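Local coordinates for protein tyrosine--tRNA ligase, mitochondrial (Coccidioides posadasii, PDB 5IJX) that probably attaches tyrosine to mitochondrial tRNA(Tyr) at the expense of ATP, this piece being the catalytic part of a longer enzyme, at residues 99-104 and 231-236; 224-229 and 255-260. All coordinates share one frame; numbering follows the deposited sequence.

How the contacts relate
Helix 217-229, strand 233-239 and helix 243-259 follow one another in the chain. Contact 1 sets the start of that strand against strand 99-104, and contact 2 pairs the last turns of the two helices. Their centres are 14 Å apart. They join at the turn between helix and strand, where Leu228 O of contact 2 probably accepts a hydrogen bond from Val233 N of contact 1 at 3.0 Å. Gln234 also packs on Phe229. Both contacts reach the bound tyrosine through other residues of their segments: Leu103 and Gln236 in contact 1, Asp224 in contact 2. The Val101 side chain lies about 9 Å from the ligand.

Contact 1 of 2, residues 99-104 and 231-236; sequences KAVFLI and RKVQVQ
Val101 and Val233 meet methyl to methyl, CG2 of one lying 4.0 Å from CG2 of the other. In both residues this methyl stands beside the backbone N and anti to the carbonyl carbon, while CG1 occupies the position anti to N (chi1 171° in Val101, 176° in Val233). The two side chains run obliquely to each other, and this is the apolar part of a small interface of 127 Å². Both valines are buried: Val101 also rests on Tyr69 and Ala165, Val233 on Leu228 of helix 217-229.

No hydrogen bond links the two segments, because they are not neighbours in the sheet. Strands 99-104 and 233-239 flank strand 67-72 in the parallel part of the Rossmann-like nucleotide-binding fold of class I aminoacyl-tRNA synthetases. Backbone bonds of Lys99 and Val101 go to that middle strand and to Val66 just before it, so the valines touch across an intervening strand. Further along the two strands, Leu103 and Gln236 touch the bound tyrosine; Gln236 OE1 is held by Gln221 NE2.

The polar approach is looser and lies at the partly exposed end. Lys99, its chain fully extended, brings NZ to 4.1 Å from the backbone Arg231 O, an electrostatic approach at most. The Arg231 side chain leads away from strand 99-104, giving NH1 to Tyr227 O and a cation-pi contact to the Tyr227 ring.

Backbone geometry delivers Val233 to its place. Lys232, with a positive phi of 77°, is the C-prime residue of a Schellman motif ending helix 217-229, and its N turns back to Phe229 O.

Contact 2 of 2, residues 224-229 and 255-260; sequences DFWYLF and GILKAN. With TYR (tyrosine), chain B.
Trp226 places its indole anti to the backbone N (chi1 167°), projecting from helix 217-229 toward Ile256, whose CG1 branch sits beside its own backbone N and then runs out extended to CD1. The two helices precede and follow strand 233-239 in the chain, a helix-strand-helix unit of the class I synthetase catalytic domain, and here their C-terminal turns pack through side chains alone. The segment axes come no closer than 12.8 Å and make an angle of 59°, a gap filled by large buried side chains.

Ile256 lies over one face of the indole with both of its ends. CD1 makes a CH-pi contact 3.8 Å from the centroid of the Trp226 five-membered ring, only 11° off the normal, whereas CG2 covers the six-membered part, 3.8 Å from Trp226 CH2. Val184 and Leu185 of helix 178-186 also pack on Ile256.

Leu257 divides its methyls between two rings one helical turn apart. CD2 approaches Trp226 CZ3 at 4.1 Å and CD1 approaches Phe229 CZ at 4.3 Å, each obliquely to the ring. Trp265 packs on both Leu257 and Phe229.

At the other end of segment 224-229, Asp224 belongs to the tyrosine pocket. Its OD1 accepts from the indole NE1 atoms of Trp172 and Trp173, and OD2 from Asn169 ND2, bonds that fix the carboxylate. The ligand hydroxyl adds one more, with tyrosine OH donating to Asp224 OD2 at 3.2 Å.

Contact 1 of 2, residues 99-104 and 231-236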
ATOM      1  N   LYS A  99      10.184  28.423   4.919  1.00 67.19           N
ATOM      2  CA  LYS A  99       9.347  27.561   5.741  1.00 68.52           C
ATOM      3  C   LYS A  99      10.140  26.361   6.237  1.00 64.79           C
ATOM      4  O   LYS A  99      10.902  25.745   5.486  1.00 63.11           O
ATOM      5  CB  LYS A  99       8.123  27.089   4.956  1.00 72.55           C
ATOM      6  CG  LYS A  99       7.113  26.342   5.818  1.00 72.46           C
ATOM      7  CD  LYS A  99       5.814  26.067   5.078  1.00 71.49           C
ATOM      8  CE  LYS A  99       4.725  25.608   6.038  1.00 75.72           C
ATOM      9  NZ  LYS A  99       3.455  25.278   5.336  1.00 81.75           N
ATOM     10  N   ALA A 100       9.954  26.032   7.513  1.00 65.14           N
ATOM     11  CA  ALA A 100      10.629  24.908   8.147  1.00 59.56           C
ATOM     12  C   ALA A 100       9.592  23.968   8.741  1.00 59.74           C
ATOM     13  O   ALA A 100       8.734  24.393   9.525  1.00 65.76           O
ATOM     14  CB  ALA A 100      11.594  25.385   9.234  1.00 63.10           C
ATOM     15  N   VAL A 101       9.680  22.694   8.368  1.00 61.98           N
ATOM     16  CA  VAL A 101       8.748  21.666   8.814  1.00 58.06           C
ATOM     17  C   VAL A 101       9.547  20.567   9.497  1.00 62.89           C
ATOM     18  O   VAL A 101      10.353  19.885   8.851  1.00 62.80           O
ATOM     19  CB  VAL A 101       7.928  21.096   7.646  1.00 60.51           C
ATOM     20  CG1 VAL A 101       7.125  19.883   8.094  1.00 65.63           C
ATOM     21  CG2 VAL A 101       7.006  22.159   7.073  1.00 66.45           C
ATOM     22  N   PHE A 102       9.321  20.390  10.793  1.00 67.52           N
ATOM     23  CA  PHE A 102       9.865  19.257  11.528  1.00 59.74           C
ATOM     24  C   PHE A 102       8.829  18.140  11.514  1.00 56.75           C
ATOM     25  O   PHE A 102       7.692  18.345  11.945  1.00 61.35           O
ATOM     26  CB  PHE A 102      10.208  19.651  12.965  1.00 63.98           C
ATOM     27  CG  PHE A 102      11.166  20.806  13.073  1.00 63.92           C
ATOM     28  CD1 PHE A 102      12.507  20.588  13.344  1.00 75.19           C
ATOM     29  CD2 PHE A 102      10.724  22.108  12.916  1.00 66.14           C
ATOM     30  CE1 PHE A 102      13.388  21.649  13.450  1.00 79.61           C
ATOM     31  CE2 PHE A 102      11.601  23.170  13.021  1.00 68.35           C
ATOM     32  CZ  PHE A 102      12.933  22.940  13.288  1.00 74.45           C
ATOM     33  N   LEU A 103       9.215  16.966  11.021  1.00 58.72           N
ATOM     34  CA  LEU A 103       8.295  15.848  10.857  1.00 64.04           C
ATOM     35  C   LEU A 103       8.706  14.689  11.754  1.00 67.00           C
ATOM     36  O   LEU A 103       9.868  14.267  11.743  1.00 69.43           O
ATOM     37  CB  LEU A 103       8.242  15.385   9.399  1.00 71.43           C
ATOM     38  CG  LEU A 103       7.349  14.172   9.121  1.00 73.44           C
ATOM     39  CD1 LEU A 103       5.926  14.424   9.599  1.00 87.54           C
ATOM     40  CD2 LEU A 103       7.353  13.831   7.643  1.00 74.12           C
ATOM     41  N   ILE A 104       7.747  14.178  12.522  1.00 61.85           N
ATOM     42  CA  ILE A 104       7.919  12.976  13.330  1.00 69.62           C
ATOM     43  C   ILE A 104       7.348  11.798  12.554  1.00 61.90           C
ATOM     44  O   ILE A 104       6.236  11.881  12.016  1.00 67.30           O
ATOM     45  CB  ILE A 104       7.226  13.124  14.695  1.00 68.43           C
ATOM     46  CG1 ILE A 104       7.886  14.235  15.517  1.00 61.53           C
ATOM     47  CG2 ILE A 104       7.257  11.809  15.462  1.00 74.07           C
ATOM     48  N   ARG A 231       2.107  21.068  -0.503  1.00 63.38           N
ATOM     49  CA  ARG A 231       1.908  22.138   0.469  1.00 70.75           C
ATOM     50  C   ARG A 231       3.146  23.025   0.593  1.00 76.74           C
ATOM     51  O   ARG A 231       3.526  23.447   1.687  1.00 66.07           O
ATOM     52  CB  ARG A 231       1.512  21.551   1.821  1.00 69.20           C
ATOM     53  CG  ARG A 231       0.179  20.818   1.759  1.00 71.91           C
ATOM     54  CD  ARG A 231      -0.082  19.952   2.975  1.00 64.18           C
ATOM     55  NE  ARG A 231      -1.426  19.377   2.928  1.00 69.00           N
ATOM     56  CZ  ARG A 231      -1.785  18.372   2.134  1.00 66.33           C
ATOM     57  NH1 ARG A 231      -0.907  17.817   1.309  1.00 65.74           N
ATOM     58  NH2 ARG A 231      -3.031  17.920   2.161  1.00 70.73           N
ATOM     59  N   LYS A 232       3.789  23.307  -0.541  1.00 74.50           N
ATOM     60  CA  LYS A 232       4.825  24.329  -0.698  1.00 71.69           C
ATOM     61  C   LYS A 232       6.190  23.918  -0.155  1.00 72.88           C
ATOM     62  O   LYS A 232       7.088  24.774  -0.084  1.00 76.76           O
ATOM     63  CB  LYS A 232       4.410  25.648  -0.037  1.00 78.01           C
ATOM     64  CG  LYS A 232       3.015  26.133  -0.428  1.00 82.23           C
ATOM     65  CD  LYS A 232       2.898  26.390  -1.926  1.00 85.89           C
ATOM     66  CE  LYS A 232       1.506  26.876  -2.294  1.00 93.19           C
ATOM     67  NZ  LYS A 232       1.428  27.343  -3.707  1.00 93.83           N
ATOM     68  N   VAL A 233       6.390  22.657   0.218  1.00 68.73           N
ATOM     69  CA  VAL A 233       7.678  22.175   0.709  1.00 66.64           C
ATOM     70  C   VAL A 233       8.385  21.462  -0.437  1.00 66.40           C
ATOM     71  O   VAL A 233       7.915  20.425  -0.915  1.00 59.78           O
ATOM     72  CB  VAL A 233       7.505  21.242   1.918  1.00 67.76           C
ATOM     73  CG1 VAL A 233       8.851  20.668   2.349  1.00 65.79           C
ATOM     74  CG2 VAL A 233       6.843  21.989   3.073  1.00 74.53           C
ATOM     75  N   GLN A 234       9.528  22.001  -0.866  1.00 63.69           N
ATOM     76  CA  GLN A 234      10.220  21.495  -2.044  1.00 53.02           C
ATOM     77  C   GLN A 234      11.596  20.906  -1.773  1.00 57.60           C
ATOM     78  O   GLN A 234      12.166  20.288  -2.680  1.00 56.68           O
ATOM     79  CB  GLN A 234      10.366  22.610  -3.091  1.00 54.26           C
ATOM     80  CG  GLN A 234       9.079  22.921  -3.841  1.00 67.17           C
ATOM     81  CD  GLN A 234       9.260  23.997  -4.895  1.00 70.29           C
ATOM     82  OE1 GLN A 234       8.551  25.004  -4.899  1.00 73.55           O
ATOM     83  NE2 GLN A 234      10.208  23.785  -5.801  1.00 71.46           N
ATOM     84  N   VAL A 235      12.147  21.069  -0.574  1.00 52.81           N
ATOM     85  CA  VAL A 235      13.475  20.564  -0.243  1.00 57.57           C
ATOM     86  C   VAL A 235      13.349  19.625   0.946  1.00 55.07           C
ATOM     87  O   VAL A 235      12.758  19.992   1.969  1.00 69.05           O
ATOM     88  CB  VAL A 235      14.454  21.708   0.079  1.00 63.32           C
ATOM     89  CG1 VAL A 235      15.863  21.161   0.256  1.00 54.38           C
ATOM     90  CG2 VAL A 235      14.418  22.767  -1.011  1.00 64.93           C
ATOM     91  N   GLN A 236      13.900  18.421   0.819  1.00 54.18           N
ATOM     92  CA  GLN A 236      13.991  17.501   1.948  1.00 50.87           C
ATOM     93  C   GLN A 236      15.428  17.461   2.447  1.00 54.77           C
ATOM     94  O   GLN A 236      16.363  17.296   1.655  1.00 50.40           O
ATOM     95  CB  GLN A 236      13.528  16.088   1.581  1.00 60.36           C
ATOM     96  CG  GLN A 236      13.423  15.167   2.807  1.00 52.14           C
ATOM     97  CD  GLN A 236      12.987  13.738   2.497  1.00 51.60           C
ATOM     98  OE1 GLN A 236      13.071  12.863   3.359  1.00 56.43           O
ATOM     99  NE2 GLN A 236      12.515  13.496   1.279  1.00 55.92           N
TER

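Contact 2 of 2, residues 224-229 and 255-260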
ATOM      1  N   ASP A 224       5.274  10.899   2.065  1.00 58.99           N
ATOM      2  CA  ASP A 224       5.387  12.052   2.950  1.00 50.99           C
ATOM      3  C   ASP A 224       5.933  13.246   2.181  1.00 51.90           C
ATOM      4  O   ASP A 224       5.383  14.356   2.248  1.00 63.28           O
ATOM      5  CB  ASP A 224       6.291  11.726   4.142  1.00 58.07           C
ATOM      6  CG  ASP A 224       5.687  10.705   5.081  1.00 61.26           C
ATOM      7  OD1 ASP A 224       4.480  10.408   4.954  1.00 60.40           O
ATOM      8  OD2 ASP A 224       6.424  10.211   5.959  1.00 56.92           O
ATOM      9  N   PHE A 225       7.012  13.027   1.423  1.00 47.02           N
ATOM     10  CA  PHE A 225       7.589  14.103   0.622  1.00 42.72           C
ATOM     11  C   PHE A 225       6.575  14.674  -0.363  1.00 49.00           C
ATOM     12  O   PHE A 225       6.517  15.888  -0.563  1.00 58.92           O
ATOM     13  CB  PHE A 225       8.821  13.594  -0.126  1.00 49.62           C
ATOM     14  CG  PHE A 225       9.733  14.685  -0.631  1.00 53.31           C
ATOM     15  CD1 PHE A 225       9.407  16.026  -0.483  1.00 54.83           C
ATOM     16  CD2 PHE A 225      10.924  14.362  -1.262  1.00 59.56           C
ATOM     17  CE1 PHE A 225      10.249  17.016  -0.950  1.00 55.94           C
ATOM     18  CE2 PHE A 225      11.771  15.348  -1.729  1.00 59.97           C
ATOM     19  CZ  PHE A 225      11.432  16.678  -1.572  1.00 59.08           C
ATOM     20  N   TRP A 226       5.784  13.816  -1.006  1.00 56.46           N
ATOM     21  CA  TRP A 226       4.789  14.290  -1.963  1.00 49.88           C
ATOM     22  C   TRP A 226       3.693  15.084  -1.262  1.00 51.28           C
ATOM     23  O   TRP A 226       3.299  16.165  -1.722  1.00 61.74           O
ATOM     24  CB  TRP A 226       4.217  13.089  -2.717  1.00 46.25           C
ATOM     25  CG  TRP A 226       2.981  13.341  -3.521  1.00 61.31           C
ATOM     26  CD1 TRP A 226       1.762  12.752  -3.348  1.00 67.13           C
ATOM     27  CD2 TRP A 226       2.846  14.222  -4.640  1.00 60.24           C
ATOM     28  NE1 TRP A 226       0.874  13.217  -4.287  1.00 65.11           N
ATOM     29  CE2 TRP A 226       1.514  14.122  -5.092  1.00 67.06           C
ATOM     30  CE3 TRP A 226       3.719  15.090  -5.302  1.00 52.62           C
ATOM     31  CZ2 TRP A 226       1.036  14.859  -6.173  1.00 69.65           C
ATOM     32  CZ3 TRP A 226       3.242  15.820  -6.374  1.00 64.03           C
ATOM     33  CH2 TRP A 226       1.913  15.699  -6.800  1.00 63.27           C
ATOM     34  N   TYR A 227       3.213  14.567  -0.131  1.00 53.45           N
ATOM     35  CA  TYR A 227       2.197  15.259   0.651  1.00 52.98           C
ATOM     36  C   TYR A 227       2.652  16.665   1.010  1.00 52.94           C
ATOM     37  O   TYR A 227       1.912  17.638   0.820  1.00 56.30           O
ATOM     38  CB  TYR A 227       1.886  14.446   1.909  1.00 52.74           C
ATOM     39  CG  TYR A 227       0.875  15.079   2.839  1.00 55.88           C
ATOM     40  CD1 TYR A 227      -0.469  14.739   2.770  1.00 64.55           C
ATOM     41  CD2 TYR A 227       1.268  16.008   3.795  1.00 59.12           C
ATOM     42  CE1 TYR A 227      -1.397  15.313   3.623  1.00 63.88           C
ATOM     43  CE2 TYR A 227       0.348  16.589   4.648  1.00 65.72           C
ATOM     44  CZ  TYR A 227      -0.982  16.237   4.561  1.00 72.30           C
ATOM     45  OH  TYR A 227      -1.894  16.817   5.415  1.00 74.40           O
ATOM     46  N   LEU A 228       3.875  16.797   1.532  1.00 64.28           N
ATOM     47  CA  LEU A 228       4.397  18.120   1.854  1.00 62.66           C
ATOM     48  C   LEU A 228       4.719  18.926   0.603  1.00 65.43           C
ATOM     49  O   LEU A 228       4.710  20.161   0.650  1.00 58.76           O
ATOM     50  CB  LEU A 228       5.641  17.989   2.730  1.00 57.63           C
ATOM     51  CG  LEU A 228       5.397  17.304   4.074  1.00 54.83           C
ATOM     52  CD1 LEU A 228       6.712  17.068   4.801  1.00 54.09           C
ATOM     53  CD2 LEU A 228       4.449  18.133   4.930  1.00 60.63           C
ATOM     54  N   PHE A 229       4.994  18.251  -0.512  1.00 64.56           N
ATOM     55  CA  PHE A 229       5.274  18.936  -1.767  1.00 52.32           C
ATOM     56  C   PHE A 229       4.050  19.691  -2.253  1.00 61.91           C
ATOM     57  O   PHE A 229       4.153  20.848  -2.676  1.00 64.96           O
ATOM     58  CB  PHE A 229       5.742  17.924  -2.814  1.00 52.40           C
ATOM     59  CG  PHE A 229       6.106  18.534  -4.142  1.00 56.40           C
ATOM     60  CD1 PHE A 229       7.384  19.018  -4.371  1.00 63.00           C
ATOM     61  CD2 PHE A 229       5.178  18.601  -5.170  1.00 58.85           C
ATOM     62  CE1 PHE A 229       7.723  19.571  -5.595  1.00 64.70           C
ATOM     63  CE2 PHE A 229       5.512  19.151  -6.395  1.00 60.80           C
ATOM     64  CZ  PHE A 229       6.787  19.636  -6.607  1.00 57.65           C
ATOM     65  N   GLY A 255       8.214  11.539 -11.079  1.00 50.97           N
ATOM     66  CA  GLY A 255       7.441  10.531 -11.787  1.00 53.09           C
ATOM     67  C   GLY A 255       5.960  10.849 -11.794  1.00 58.17           C
ATOM     68  O   GLY A 255       5.275  10.655 -12.802  1.00 63.84           O
ATOM     69  N   ILE A 256       5.447  11.351 -10.671  1.00 54.96           N
ATOM     70  CA  ILE A 256       4.043  11.748 -10.606  1.00 50.63           C
ATOM     71  C   ILE A 256       3.772  12.884 -11.583  1.00 64.83           C
ATOM     72  O   ILE A 256       2.818  12.837 -12.369  1.00 69.41           O
ATOM     73  CB  ILE A 256       3.669  12.134  -9.163  1.00 49.59           C
ATOM     74  CG1 ILE A 256       3.734  10.897  -8.267  1.00 56.72           C
ATOM     75  CG2 ILE A 256       2.281  12.766  -9.114  1.00 55.55           C
ATOM     76  CD1 ILE A 256       3.507  11.185  -6.798  1.00 61.04           C
ATOM     77  N   LEU A 257       4.612  13.923 -11.555  1.00 74.26           N
ATOM     78  CA  LEU A 257       4.384  15.070 -12.429  1.00 68.80           C
ATOM     79  C   LEU A 257       4.553  14.684 -13.893  1.00 66.13           C
ATOM     80  O   LEU A 257       3.762  15.101 -14.746  1.00 71.76           O
ATOM     81  CB  LEU A 257       5.333  16.209 -12.063  1.00 69.44           C
ATOM     82  CG  LEU A 257       5.327  16.665 -10.603  1.00 65.58           C
ATOM     83  CD1 LEU A 257       6.394  17.727 -10.395  1.00 58.13           C
ATOM     84  CD2 LEU A 257       3.960  17.196 -10.190  1.00 62.73           C
ATOM     85  N   LYS A 258       5.575  13.881 -14.200  1.00 69.77           N
ATOM     86  CA  LYS A 258       5.830  13.471 -15.576  1.00 70.12           C
ATOM     87  C   LYS A 258       4.710  12.613 -16.149  1.00 77.35           C
ATOM     88  O   LYS A 258       4.650  12.438 -17.372  1.00 75.93           O
ATOM     89  CB  LYS A 258       7.157  12.713 -15.647  1.00 69.15           C
ATOM     90  CG  LYS A 258       7.586  12.336 -17.056  1.00 75.86           C
ATOM     91  N   ALA A 259       3.829  12.074 -15.302  1.00 79.03           N
ATOM     92  CA  ALA A 259       2.710  11.261 -15.755  1.00 83.83           C
ATOM     93  C   ALA A 259       1.361  11.948 -15.607  1.00 83.85           C
ATOM     94  O   ALA A 259       0.399  11.529 -16.256  1.00 82.56           O
ATOM     95  CB  ALA A 259       2.677   9.930 -14.990  1.00 87.15           C
ATOM     96  N   ASN A 260       1.269  12.984 -14.774  1.00 82.50           N
ATOM     97  CA  ASN A 260       0.097  13.854 -14.701  1.00 76.95           C
ATOM     98  C   ASN A 260       0.521  15.265 -15.094  1.00 81.91           C
ATOM     99  O   ASN A 260       0.442  16.197 -14.285  1.00 83.45           O
ATOM    100  CB  ASN A 260      -0.521  13.842 -13.305  1.00 89.08           C
ATOM    101  CG  ASN A 260      -1.113  12.495 -12.938  1.00 84.73           C
ATOM    102  OD1 ASN A 260      -0.718  11.465 -13.483  1.00 82.16           O
ATOM    103  ND2 ASN A 260      -2.068  12.498 -12.011  1.00 83.02           N
TER
HETATM  104  N   TYR B 501      14.192   7.929   7.616  1.00 71.34           N
HETATM  105  CA  TYR B 501      14.359   8.821   8.757  1.00 77.88           C
HETATM  106  C   TYR B 501      15.224   8.166   9.834  1.00 80.94           C
HETATM  107  O   TYR B 501      15.874   8.841  10.638  1.00 73.96           O
HETATM  108  CB  TYR B 501      12.993   9.203   9.340  1.00 76.73           C
HETATM  109  CG  TYR B 501      12.026   9.811   8.340  1.00 63.18           C
HETATM  110  CD1 TYR B 501      12.469  10.659   7.332  1.00 55.85           C
HETATM  111  CD2 TYR B 501      10.667   9.533   8.406  1.00 56.12           C
HETATM  112  CE1 TYR B 501      11.583  11.212   6.420  1.00 57.41           C
HETATM  113  CE2 TYR B 501       9.776  10.080   7.500  1.00 53.17           C
HETATM  114  CZ  TYR B 501      10.237  10.918   6.509  1.00 56.95           C
HETATM  115  OH  TYR B 501       9.347  11.462   5.610  1.00 52.88           O
HETATM  116  OXT TYR B 501      15.294   6.940   9.928  1.00 84.91           O